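Local coordinates for protein Lmaj004091aaa (Leishmania major, PDB 1XTP) that probably transfers methyl groups from S-adenosyl-L-methionine to the alpha-amino group of proteins that begin with an X-Pro-Lys sequence, at residues 83-88 and 192-197; 97-100 and 106-109; 111-116 and 138-143; 118-123 and 157-162. All coordinates share one frame; numbering follows the deposited sequence.

In the fold
Four contacts tie helices and strands to one Rossmann-like methyltransferase sheet and its cofactor cleft. Contacts 2 and 4 both touch the bound S-adenosyl-L-homoselenocysteine, at its amino-acid carboxylate and its ribose respectively; their centres lie about 8 Å apart, and strands 96-100 and 118-123 are bonded neighbours. Contact 3 shares helix 106-115 with contact 2, the centres of the two again about 8 Å apart. Farther from the ligand, contact 1 packs helix 75-87 on strand 191-198, with Phe194 about 9 Å from the ligand (side chain to ligand). It meets contact 3 through Ile86 and Tyr116, and contact 4 through Phe194 N and Ile162 O, 2.7 Å apart.

Contact 1: residues 83-88 and 192-197; sequences RNFIAS and YIFFKE
Helix 75-87 packs on the central sheet of the Rossmann-like methyltransferase fold, and its residues Phe85 and Ile86 meet Phe194 of strand 191-198 there. The strand contributes this single aromatic ring to the touching surface, and the helix approaches it from two directions. Phe85 comes to the rim: its CD2 lies 3.3 Å from Phe194 CE1, near the plane of the Phe194 ring. The two rings are inclined by 49° with their centroids 5.6 Å apart, an oblique pairing that is neither a parallel stack nor a T-shape. Ile86 instead covers a face of Phe194, where Ile86 CG1 stands 4.1 Å from Phe194 CD1 and is displaced toward the rim. With CG trans to the backbone N (chi1 177°), the Phe194 ring extends from the strand toward the helix. All three side chains are buried, and the join is wholly apolar. A polar connection runs beside it, as Lys196 NZ forms a salt bridge with Asp78 and a hydrogen bond with Ser82, both on helix 75-87. The surrounding sheet completes the packing: Phe85 reaches Met250 and Ala252 of strand 248-253 and Ala236 of strand 232-237, while Ile86 and Phe194 both touch Leu161 of strand 159-165, the neighbour to which strand 191-198 is hydrogen-bonded.

Contact 2: residues 97-100 and 106-109; sequences ALDC and RITK. With SAI (S-adenosyl-L-homoselenocysteine), chain B.
In the first beta-alpha-beta unit of this Rossmann-like methyltransferase, strand 96-100 leads into helix 106-115 beside the amino-acid end of the bound S-adenosyl-L-homoselenocysteine. Asp99 spans the gap between strand and helix. Its CG is trans to the backbone N (chi1 -170°), which carries the carboxylate out to the first turn of the helix. There OD2 accepts from Thr108 OG1 at 2.5 Å, a short bond that arrives on the anti side and 22° out of the carboxylate plane. A second, weak bond comes from Thr108 N, so the same residue grips the oxygen through both its hydroxyl and its backbone. A water extends the join by donating to Asp99 OD2 and accepting from Ile107 N at 2.9 Å. The buried aspartate thus engages two amides of the helix start, one directly but weakly, the other through the water. Arg106, predicted to bind S-adenosyl-L-methionine, is seen here bound to the product analogue; its NH1 also forms a salt bridge with Asp78, and its side chain touches Gln165, partners consistent with holding it in place. Ile107 CD1 rests 3.4 Å from ligand atom O. The guanidinium presents its edge to the ligand carboxylate in a two-pronged grip, with Arg106 NE donating to OXT at 2.8 Å and Arg106 NH2 donating to O at 2.9 Å along a nearly straight path of 170°.

Contact 3: residues 111-116 and 138-143; sequences LLTKLY and GMPVGK
A water binds two backbone carbonyls across this contact, donating to Tyr116 O at 2.8 Å and to Pro140 O at 2.9 Å. It thereby bridges Tyr116 to the turn that precedes strand 141-146. Beside this bridge, Thr113 meets three consecutive residues of the other segment. The selenomethionine Met139 crosses it at about a right angle, bending at chi3 (72°) to bring its terminal CE within 3.2 Å of Thr113 OG1. That approach is packing of a methyl against oxygen; the hydroxyl's hydrogen bond goes to Thr108 O, five residues earlier in the helix. Pro140 also crosses Thr113 nearly at right angles, and its CG sits 4.1 Å from Thr113 CB. On the methyl side, Val141 CG2 lies 4.2 Å from Thr113 CG2. Pro140 is the centre of an inverse gamma turn, closed by the bond from Val141 N to Met139 O at 2.6 Å, and this turn brings the chain into the strand. The contact lies near the surface at the sheet's margin: strand 141-146 is outermost there and pairs with strand 118-123, while on the inner side of the helix Leu112 packs against Leu161 and Val163 of strand 159-165.

Contact 4: residues 118-123 and 157-162; sequences TTDLLE and NTYDLI. With SAI (S-adenosyl-L-homoselenocysteine), chain B.
The Tyr159 ring has Thr158 CG2 over the centre of one face, 3.7 Å above the plane, and Asp120 OD2 at its hydroxyl-bearing edge. The Asp120 carboxylate is turned almost perpendicular to the ring, with the two planes 88° apart, and the side chains cross at about a right angle. Tyr159 OH donates to Asp120 OD2 at 2.5 Å, a very short bond between buried groups. Asp120 CB points toward the tyrosine segment, whereas Tyr159 depends on the reach of its ring: CG is trans to the carbonyl carbon (chi1 -65°), and the phenol extends to the carboxylate. The other carboxylate oxygen, Asp120 OD1, forms a salt bridge with Arg96 and accepts from Lys143 N. These partners would be expected to stabilise the negative charge of the aspartate.

In the Rossmann-like sheet, strands 118-123 and 159-165 flank strand 96-100, so this pair passes across the intervening strand, and Tyr159 rests on Leu98 as it does so. The carboxy-terminal end of strand 118-123 carries the acidic residue that grips the ribose in this family of folds. Glu123 meets the two hydroxyls of S-adenosyl-L-homoselenocysteine with separate oxygens: ligand O3' donates to Glu123 OE1 at 2.7 Å and ligand O2' donates to Glu123 OE2 at 2.6 Å. A bend at chi2 (56°) shapes the glutamate chain for this double grip. Gly103 N donates to OE1 and Val125 N to OE2, fixing the carboxylate from the protein side.

Contact 1: residues 83-88 and 192-197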
# COMPACT_ATOMS: atom_id res chain seq x y z
N ARG A 83 14.81 -2.41 -4.04
CA ARG A 83 15.71 -3.51 -4.38
C ARG A 83 16.77 -3.75 -3.28
O ARG A 83 16.99 -4.90 -2.85
CB ARG A 83 16.37 -3.26 -5.72
CG ARG A 83 17.17 -4.45 -6.19
CD ARG A 83 18.00 -4.15 -7.42
NE ARG A 83 19.12 -3.23 -7.16
CZ ARG A 83 20.20 -3.52 -6.44
NH1 ARG A 83 20.35 -4.70 -5.83
NH2 ARG A 83 21.16 -2.60 -6.30
N ASN A 84 17.41 -2.67 -2.84
CA ASN A 84 18.38 -2.74 -1.74
C ASN A 84 17.74 -3.18 -0.41
O ASN A 84 18.31 -3.98 0.33
CB ASN A 84 19.10 -1.39 -1.57
CG ASN A 84 20.03 -1.07 -2.74
OD1 ASN A 84 20.47 -1.96 -3.46
ND2 ASN A 84 20.34 0.21 -2.93
N PHE A 85 16.54 -2.70 -0.13
CA PHE A 85 15.82 -3.11 1.07
C PHE A 85 15.48 -4.59 1.03
O PHE A 85 15.78 -5.31 1.98
CB PHE A 85 14.54 -2.28 1.24
CG PHE A 85 13.79 -2.57 2.52
CD1 PHE A 85 14.14 -1.96 3.71
CD2 PHE A 85 12.70 -3.44 2.53
CE1 PHE A 85 13.44 -2.22 4.88
CE2 PHE A 85 12.00 -3.70 3.69
CZ PHE A 85 12.37 -3.08 4.87
N ILE A 86 14.86 -5.05 -0.06
CA ILE A 86 14.50 -6.47 -0.19
C ILE A 86 15.72 -7.39 -0.14
O ILE A 86 15.67 -8.47 0.47
CB ILE A 86 13.71 -6.75 -1.47
CG1 ILE A 86 12.35 -6.04 -1.43
CG2 ILE A 86 13.52 -8.26 -1.65
CD1 ILE A 86 11.77 -5.79 -2.79
N ALA A 87 16.81 -6.97 -0.78
CA ALA A 87 18.07 -7.72 -0.76
C ALA A 87 18.53 -8.01 0.65
O ALA A 87 19.08 -9.07 0.93
CB ALA A 87 19.16 -6.99 -1.52
N SER A 88 18.29 -7.06 1.55
CA SER A 88 18.76 -7.17 2.91
C SER A 88 17.90 -8.05 3.83
O SER A 88 18.22 -8.19 5.01
CB SER A 88 18.83 -5.77 3.51
OG SER A 88 17.51 -5.28 3.73
N TYR A 192 7.75 -12.30 3.15
CA TYR A 192 7.54 -11.04 3.84
C TYR A 192 6.48 -10.24 3.09
O TYR A 192 6.35 -10.35 1.86
CB TYR A 192 8.81 -10.22 3.82
CG TYR A 192 9.98 -10.71 4.64
CD1 TYR A 192 10.90 -11.61 4.11
CD2 TYR A 192 10.22 -10.22 5.90
CE1 TYR A 192 12.00 -12.04 4.85
CE2 TYR A 192 11.33 -10.64 6.65
CZ TYR A 192 12.21 -11.54 6.11
OH TYR A 192 13.32 -11.95 6.84
N ILE A 193 5.72 -9.43 3.84
CA ILE A 193 5.00 -8.31 3.23
C ILE A 193 5.98 -7.17 3.07
O ILE A 193 6.58 -6.74 4.04
CB ILE A 193 3.82 -7.80 4.09
CG1 ILE A 193 2.75 -8.87 4.24
CG2 ILE A 193 3.17 -6.61 3.45
CD1 ILE A 193 1.87 -8.69 5.45
N PHE A 194 6.14 -6.67 1.85
CA PHE A 194 6.87 -5.44 1.63
C PHE A 194 5.87 -4.27 1.53
O PHE A 194 5.18 -4.11 0.53
CB PHE A 194 7.70 -5.55 0.38
CG PHE A 194 8.44 -4.29 0.03
CD1 PHE A 194 9.56 -3.89 0.75
CD2 PHE A 194 8.05 -3.52 -1.06
CE1 PHE A 194 10.26 -2.74 0.39
CE2 PHE A 194 8.75 -2.37 -1.42
CZ PHE A 194 9.86 -1.99 -0.68
N PHE A 195 5.82 -3.44 2.58
CA PHE A 195 4.88 -2.33 2.67
C PHE A 195 5.64 -1.01 2.53
O PHE A 195 6.49 -0.70 3.35
CB PHE A 195 4.13 -2.39 3.99
CG PHE A 195 3.19 -1.23 4.24
CD1 PHE A 195 2.36 -0.74 3.22
CD2 PHE A 195 3.12 -0.64 5.50
CE1 PHE A 195 1.49 0.31 3.47
CE2 PHE A 195 2.26 0.41 5.75
CZ PHE A 195 1.43 0.88 4.74
N LYS A 196 5.36 -0.27 1.46
CA LYS A 196 6.03 1.00 1.17
C LYS A 196 4.99 2.09 0.99
O LYS A 196 4.14 2.00 0.13
CB LYS A 196 6.89 0.91 -0.09
CG LYS A 196 7.94 2.02 -0.21
CD LYS A 196 9.04 1.62 -1.21
CE LYS A 196 10.16 2.65 -1.29
NZ LYS A 196 11.11 2.34 -2.39
N GLU A 197 5.09 3.14 1.80
CA GLU A 197 4.04 4.14 1.85
C GLU A 197 4.54 5.49 2.37
O GLU A 197 5.53 5.55 3.12
CB GLU A 197 2.91 3.66 2.77
CG GLU A 197 1.60 4.38 2.54
CD GLU A 197 1.28 4.52 1.06
OE1 GLU A 197 0.84 3.51 0.45
OE2 GLU A 197 1.46 5.65 0.53

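Contact 2: residues 97-100 and 106-109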
# COMPACT_ATOMS: atom_id res chain seq x y z
N ALA A 97 5.87 -13.82 -6.11
CA ALA A 97 5.52 -12.49 -5.59
C ALA A 97 4.09 -12.10 -5.99
O ALA A 97 3.53 -12.65 -6.93
CB ALA A 97 6.50 -11.45 -6.08
N LEU A 98 3.54 -11.13 -5.26
CA LEU A 98 2.23 -10.53 -5.53
C LEU A 98 2.35 -9.01 -5.40
O LEU A 98 2.81 -8.49 -4.37
CB LEU A 98 1.17 -11.05 -4.54
CG LEU A 98 -0.22 -10.41 -4.59
CD1 LEU A 98 -0.94 -10.62 -5.92
CD2 LEU A 98 -1.10 -10.92 -3.43
N ASP A 99 1.92 -8.32 -6.45
CA ASP A 99 1.97 -6.87 -6.54
C ASP A 99 0.54 -6.35 -6.36
O ASP A 99 -0.29 -6.48 -7.27
CB ASP A 99 2.52 -6.52 -7.91
CG ASP A 99 2.85 -5.08 -8.07
OD1 ASP A 99 2.70 -4.32 -7.08
OD2 ASP A 99 3.26 -4.73 -9.21
N CYS A 100 0.25 -5.85 -5.15
CA CYS A 100 -1.09 -5.40 -4.75
C CYS A 100 -1.28 -3.92 -5.08
O CYS A 100 -0.40 -3.11 -4.84
CB CYS A 100 -1.28 -5.53 -3.24
SG CYS A 100 -1.20 -7.16 -2.59
N ARG A 106 4.14 -1.33 -12.72
CA ARG A 106 5.44 -0.66 -12.64
C ARG A 106 6.45 -1.36 -11.74
O ARG A 106 7.64 -1.51 -12.11
CB ARG A 106 5.24 0.78 -12.14
CG ARG A 106 6.54 1.62 -12.05
CD ARG A 106 6.27 2.97 -11.37
NE ARG A 106 5.94 2.78 -9.95
CZ ARG A 106 6.82 2.70 -8.96
NH1 ARG A 106 8.12 2.84 -9.16
NH2 ARG A 106 6.38 2.49 -7.73
N ILE A 107 6.01 -1.74 -10.54
CA ILE A 107 6.89 -2.42 -9.62
C ILE A 107 7.23 -3.85 -10.12
O ILE A 107 8.39 -4.29 -10.03
CB ILE A 107 6.30 -2.43 -8.17
CG1 ILE A 107 6.12 -0.99 -7.65
CG2 ILE A 107 7.23 -3.24 -7.22
CD1 ILE A 107 5.31 -0.87 -6.38
N THR A 108 6.24 -4.56 -10.63
CA THR A 108 6.46 -5.88 -11.21
C THR A 108 7.43 -5.80 -12.40
O THR A 108 8.37 -6.58 -12.48
CB THR A 108 5.14 -6.55 -11.64
OG1 THR A 108 4.28 -6.66 -10.51
CG2 THR A 108 5.38 -7.97 -12.23
N LYS A 109 7.23 -4.83 -13.29
CA LYS A 109 8.05 -4.72 -14.49
C LYS A 109 9.52 -4.44 -14.18
O LYS A 109 10.40 -5.05 -14.77
CB LYS A 109 7.51 -3.65 -15.44
CG LYS A 109 8.25 -3.60 -16.79
CD LYS A 109 7.48 -2.86 -17.86
N SAI B . 1.50 0.16 -6.66
CA SAI B . 1.69 0.74 -8.03
CB SAI B . 0.56 1.71 -8.34
CG SAI B . 0.44 2.92 -7.43
SE SAI B . -1.08 4.03 -8.01
C SAI B . 2.98 1.52 -8.17
O SAI B . 3.60 1.91 -7.18
OXT SAI B . 3.42 1.81 -9.28
C5' SAI B . -2.41 3.29 -6.76
C4' SAI B . -3.15 2.07 -7.31
O4' SAI B . -3.98 1.57 -6.30
C3' SAI B . -4.06 2.35 -8.49
O3' SAI B . -3.79 1.47 -9.55
C2' SAI B . -5.47 2.13 -8.00
O2' SAI B . -6.34 1.61 -9.01
C1' SAI B . -5.18 1.13 -6.91
N9 SAI B . -6.22 1.01 -5.89
C8 SAI B . -7.08 1.99 -5.46
N7 SAI B . -7.85 1.47 -4.52
C5 SAI B . -7.49 0.16 -4.33
C6 SAI B . -7.96 -0.83 -3.47
N6 SAI B . -8.96 -0.56 -2.63
N1 SAI B . -7.38 -2.09 -3.51
C2 SAI B . -6.36 -2.38 -4.40
N3 SAI B . -5.89 -1.38 -5.24
C4 SAI B . -6.45 -0.13 -5.19
O HOH W 1 3.25 -2.00 -9.65

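Contact 3: residues 111-116 and 138-143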
# COMPACT_ATOMS: atom_id res chain seq x y z
N LEU A 111 11.09 -4.40 -10.96
CA LEU A 111 11.74 -5.00 -9.80
C LEU A 111 11.45 -6.47 -9.65
O LEU A 111 12.37 -7.28 -9.58
CB LEU A 111 11.36 -4.26 -8.51
CG LEU A 111 12.11 -4.68 -7.23
CD1 LEU A 111 13.63 -4.82 -7.41
CD2 LEU A 111 11.81 -3.71 -6.12
N LEU A 112 10.18 -6.84 -9.60
CA LEU A 112 9.84 -8.18 -9.17
C LEU A 112 10.21 -9.21 -10.22
O LEU A 112 10.65 -10.33 -9.86
CB LEU A 112 8.37 -8.26 -8.77
CG LEU A 112 7.93 -7.23 -7.71
CD1 LEU A 112 6.42 -7.29 -7.51
CD2 LEU A 112 8.68 -7.43 -6.39
N THR A 113 10.10 -8.85 -11.50
CA THR A 113 10.46 -9.78 -12.58
C THR A 113 11.98 -10.08 -12.62
O THR A 113 12.41 -11.07 -13.24
CB THR A 113 9.97 -9.31 -13.97
OG1 THR A 113 10.38 -7.96 -14.20
CG2 THR A 113 8.45 -9.39 -14.09
N LYS A 114 12.78 -9.27 -11.94
CA LYS A 114 14.22 -9.52 -11.81
C LYS A 114 14.56 -10.39 -10.61
O LYS A 114 15.65 -10.95 -10.57
CB LYS A 114 14.99 -8.21 -11.67
CG LYS A 114 14.99 -7.37 -12.92
CD LYS A 114 15.67 -6.03 -12.68
CE LYS A 114 15.98 -5.35 -14.02
NZ LYS A 114 16.65 -4.03 -13.87
N LEU A 115 13.66 -10.47 -9.63
CA LEU A 115 13.94 -11.15 -8.36
C LEU A 115 13.11 -12.41 -8.09
O LEU A 115 13.52 -13.25 -7.30
CB LEU A 115 13.67 -10.18 -7.22
CG LEU A 115 14.50 -8.92 -7.12
CD1 LEU A 115 13.90 -7.99 -6.12
CD2 LEU A 115 15.93 -9.25 -6.70
N TYR A 116 11.93 -12.52 -8.70
CA TYR A 116 11.02 -13.63 -8.43
C TYR A 116 10.72 -14.43 -9.68
O TYR A 116 10.55 -13.88 -10.77
CB TYR A 116 9.73 -13.13 -7.74
CG TYR A 116 10.06 -12.51 -6.41
CD1 TYR A 116 10.41 -11.17 -6.32
CD2 TYR A 116 10.08 -13.27 -5.25
CE1 TYR A 116 10.76 -10.59 -5.15
CE2 TYR A 116 10.43 -12.70 -4.04
CZ TYR A 116 10.78 -11.36 -4.00
OH TYR A 116 11.13 -10.78 -2.81
N GLY A 138 5.33 -11.28 -22.30
CA GLY A 138 6.58 -12.06 -22.36
C GLY A 138 7.49 -11.95 -21.14
O GLY A 138 8.73 -12.05 -21.26
N MSE A 139 6.90 -11.76 -19.96
CA MSE A 139 7.66 -11.66 -18.73
C MSE A 139 7.15 -12.72 -17.75
O MSE A 139 6.03 -13.24 -17.94
CB MSE A 139 7.54 -10.25 -18.15
CG MSE A 139 7.93 -9.20 -19.12
SE MSE A 139 8.18 -7.43 -18.34
CE MSE A 139 9.85 -7.75 -17.37
N PRO A 140 7.97 -13.08 -16.73
CA PRO A 140 7.56 -14.11 -15.75
C PRO A 140 6.41 -13.69 -14.82
O PRO A 140 6.56 -13.63 -13.60
CB PRO A 140 8.85 -14.37 -14.96
CG PRO A 140 9.68 -13.18 -15.15
CD PRO A 140 9.33 -12.58 -16.47
N VAL A 141 5.26 -13.43 -15.42
CA VAL A 141 4.09 -12.98 -14.68
C VAL A 141 3.05 -14.11 -14.70
O VAL A 141 2.99 -14.89 -15.66
CB VAL A 141 3.56 -11.65 -15.28
CG1 VAL A 141 2.23 -11.22 -14.64
CG2 VAL A 141 4.60 -10.59 -15.10
N GLY A 142 2.27 -14.22 -13.63
CA GLY A 142 1.28 -15.28 -13.48
C GLY A 142 -0.12 -14.76 -13.71
O GLY A 142 -0.52 -14.51 -14.84
N LYS A 143 -0.86 -14.58 -12.62
CA LYS A 143 -2.26 -14.19 -12.66
C LYS A 143 -2.42 -12.67 -12.64
O LYS A 143 -1.63 -11.96 -11.99
CB LYS A 143 -3.01 -14.77 -11.46
CG LYS A 143 -2.82 -16.26 -11.25
CD LYS A 143 -3.43 -16.75 -9.92
O HOH W 2 8.42 -12.39 -11.73

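Contact 4: residues 118-123 and 157-162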
# COMPACT_ATOMS: atom_id res chain seq x y z
N THR A 118 8.00 -16.05 -10.43
CA THR A 118 6.68 -15.68 -10.93
C THR A 118 6.11 -14.56 -10.08
O THR A 118 6.26 -14.58 -8.87
CB THR A 118 5.73 -16.87 -10.84
OG1 THR A 118 6.36 -18.02 -11.41
CG2 THR A 118 4.40 -16.57 -11.57
N THR A 119 5.49 -13.58 -10.72
CA THR A 119 4.81 -12.50 -10.03
C THR A 119 3.34 -12.41 -10.46
O THR A 119 3.07 -12.35 -11.65
CB THR A 119 5.52 -11.16 -10.30
OG1 THR A 119 6.88 -11.25 -9.88
CG2 THR A 119 4.85 -10.01 -9.55
N ASP A 120 2.42 -12.41 -9.49
CA ASP A 120 1.00 -12.15 -9.74
C ASP A 120 0.68 -10.68 -9.46
O ASP A 120 1.37 -10.02 -8.69
CB ASP A 120 0.14 -12.98 -8.80
CG ASP A 120 0.27 -14.44 -9.02
OD1 ASP A 120 0.67 -14.88 -10.11
OD2 ASP A 120 -0.09 -15.18 -8.08
N LEU A 121 -0.39 -10.18 -10.08
CA LEU A 121 -0.81 -8.76 -9.98
C LEU A 121 -2.25 -8.67 -9.46
O LEU A 121 -3.09 -9.46 -9.87
CB LEU A 121 -0.78 -8.11 -11.35
CG LEU A 121 0.58 -7.60 -11.83
CD1 LEU A 121 1.41 -8.73 -12.37
CD2 LEU A 121 0.40 -6.50 -12.87
N LEU A 122 -2.50 -7.72 -8.56
CA LEU A 122 -3.83 -7.49 -8.01
C LEU A 122 -4.15 -6.00 -8.21
O LEU A 122 -3.47 -5.16 -7.68
CB LEU A 122 -3.84 -7.86 -6.52
CG LEU A 122 -5.16 -7.65 -5.75
CD1 LEU A 122 -5.23 -8.55 -4.54
CD2 LEU A 122 -5.36 -6.20 -5.30
N GLU A 123 -5.21 -5.70 -8.96
CA GLU A 123 -5.53 -4.32 -9.30
C GLU A 123 -7.00 -4.27 -9.64
O GLU A 123 -7.44 -5.11 -10.41
CB GLU A 123 -4.69 -3.90 -10.51
CG GLU A 123 -5.11 -2.59 -11.19
CD GLU A 123 -5.14 -1.40 -10.23
OE1 GLU A 123 -4.15 -1.22 -9.50
OE2 GLU A 123 -6.17 -0.68 -10.19
N ASN A 157 0.02 -19.81 2.27
CA ASN A 157 1.34 -20.38 2.07
C ASN A 157 1.78 -20.34 0.60
O ASN A 157 2.13 -21.35 0.05
CB ASN A 157 1.33 -21.82 2.59
CG ASN A 157 2.71 -22.43 2.67
OD1 ASN A 157 3.72 -21.72 2.58
ND2 ASN A 157 2.77 -23.76 2.82
N THR A 158 1.74 -19.16 -0.02
CA THR A 158 1.98 -19.05 -1.46
C THR A 158 3.10 -18.08 -1.83
O THR A 158 3.91 -18.37 -2.72
CB THR A 158 0.67 -18.62 -2.17
OG1 THR A 158 -0.28 -19.66 -2.03
CG2 THR A 158 0.88 -18.38 -3.66
N TYR A 159 3.12 -16.92 -1.20
CA TYR A 159 4.02 -15.85 -1.62
C TYR A 159 5.27 -15.66 -0.77
O TYR A 159 5.22 -15.63 0.47
CB TYR A 159 3.24 -14.55 -1.72
CG TYR A 159 2.19 -14.60 -2.78
CD1 TYR A 159 2.53 -14.54 -4.13
CD2 TYR A 159 0.84 -14.70 -2.44
CE1 TYR A 159 1.55 -14.58 -5.10
CE2 TYR A 159 -0.16 -14.75 -3.42
CZ TYR A 159 0.20 -14.69 -4.75
OH TYR A 159 -0.78 -14.72 -5.73
N ASP A 160 6.41 -15.52 -1.46
CA ASP A 160 7.66 -15.12 -0.83
C ASP A 160 7.75 -13.58 -0.68
O ASP A 160 8.47 -13.06 0.19
CB ASP A 160 8.84 -15.66 -1.64
CG ASP A 160 8.91 -17.18 -1.64
OD1 ASP A 160 8.58 -17.81 -0.62
OD2 ASP A 160 9.34 -17.76 -2.65
N LEU A 161 7.02 -12.84 -1.51
CA LEU A 161 6.90 -11.40 -1.27
C LEU A 161 5.52 -10.91 -1.63
O LEU A 161 4.96 -11.34 -2.62
CB LEU A 161 7.95 -10.62 -2.05
CG LEU A 161 8.25 -9.21 -1.51
CD1 LEU A 161 9.12 -9.25 -0.23
CD2 LEU A 161 8.92 -8.36 -2.58
N ILE A 162 4.96 -10.04 -0.79
CA ILE A 162 3.68 -9.39 -1.05
C ILE A 162 3.90 -7.89 -0.94
O ILE A 162 4.13 -7.35 0.14
CB ILE A 162 2.58 -9.86 -0.08
CG1 ILE A 162 2.37 -11.37 -0.20
CG2 ILE A 162 1.26 -9.10 -0.34
CD1 ILE A 162 1.37 -11.94 0.77
N SAI B . 1.50 0.16 -6.66
CA SAI B . 1.69 0.74 -8.03
CB SAI B . 0.56 1.71 -8.34
CG SAI B . 0.44 2.92 -7.43
SE SAI B . -1.08 4.03 -8.01
C SAI B . 2.98 1.52 -8.17
O SAI B . 3.60 1.91 -7.18
OXT SAI B . 3.42 1.81 -9.28
C5' SAI B . -2.41 3.29 -6.76
C4' SAI B . -3.15 2.07 -7.31
O4' SAI B . -3.98 1.57 -6.30
C3' SAI B . -4.06 2.35 -8.49
O3' SAI B . -3.79 1.47 -9.55
C2' SAI B . -5.47 2.13 -8.00
O2' SAI B . -6.34 1.61 -9.01
C1' SAI B . -5.18 1.13 -6.91
N9 SAI B . -6.22 1.01 -5.89
C8 SAI B . -7.08 1.99 -5.46
N7 SAI B . -7.85 1.47 -4.52
C5 SAI B . -7.49 0.16 -4.33
C6 SAI B . -7.96 -0.83 -3.47
N6 SAI B . -8.96 -0.56 -2.63
N1 SAI B . -7.38 -2.09 -3.51
C2 SAI B . -6.36 -2.38 -4.40
N3 SAI B . -5.89 -1.38 -5.24
C4 SAI B . -6.45 -0.13 -5.19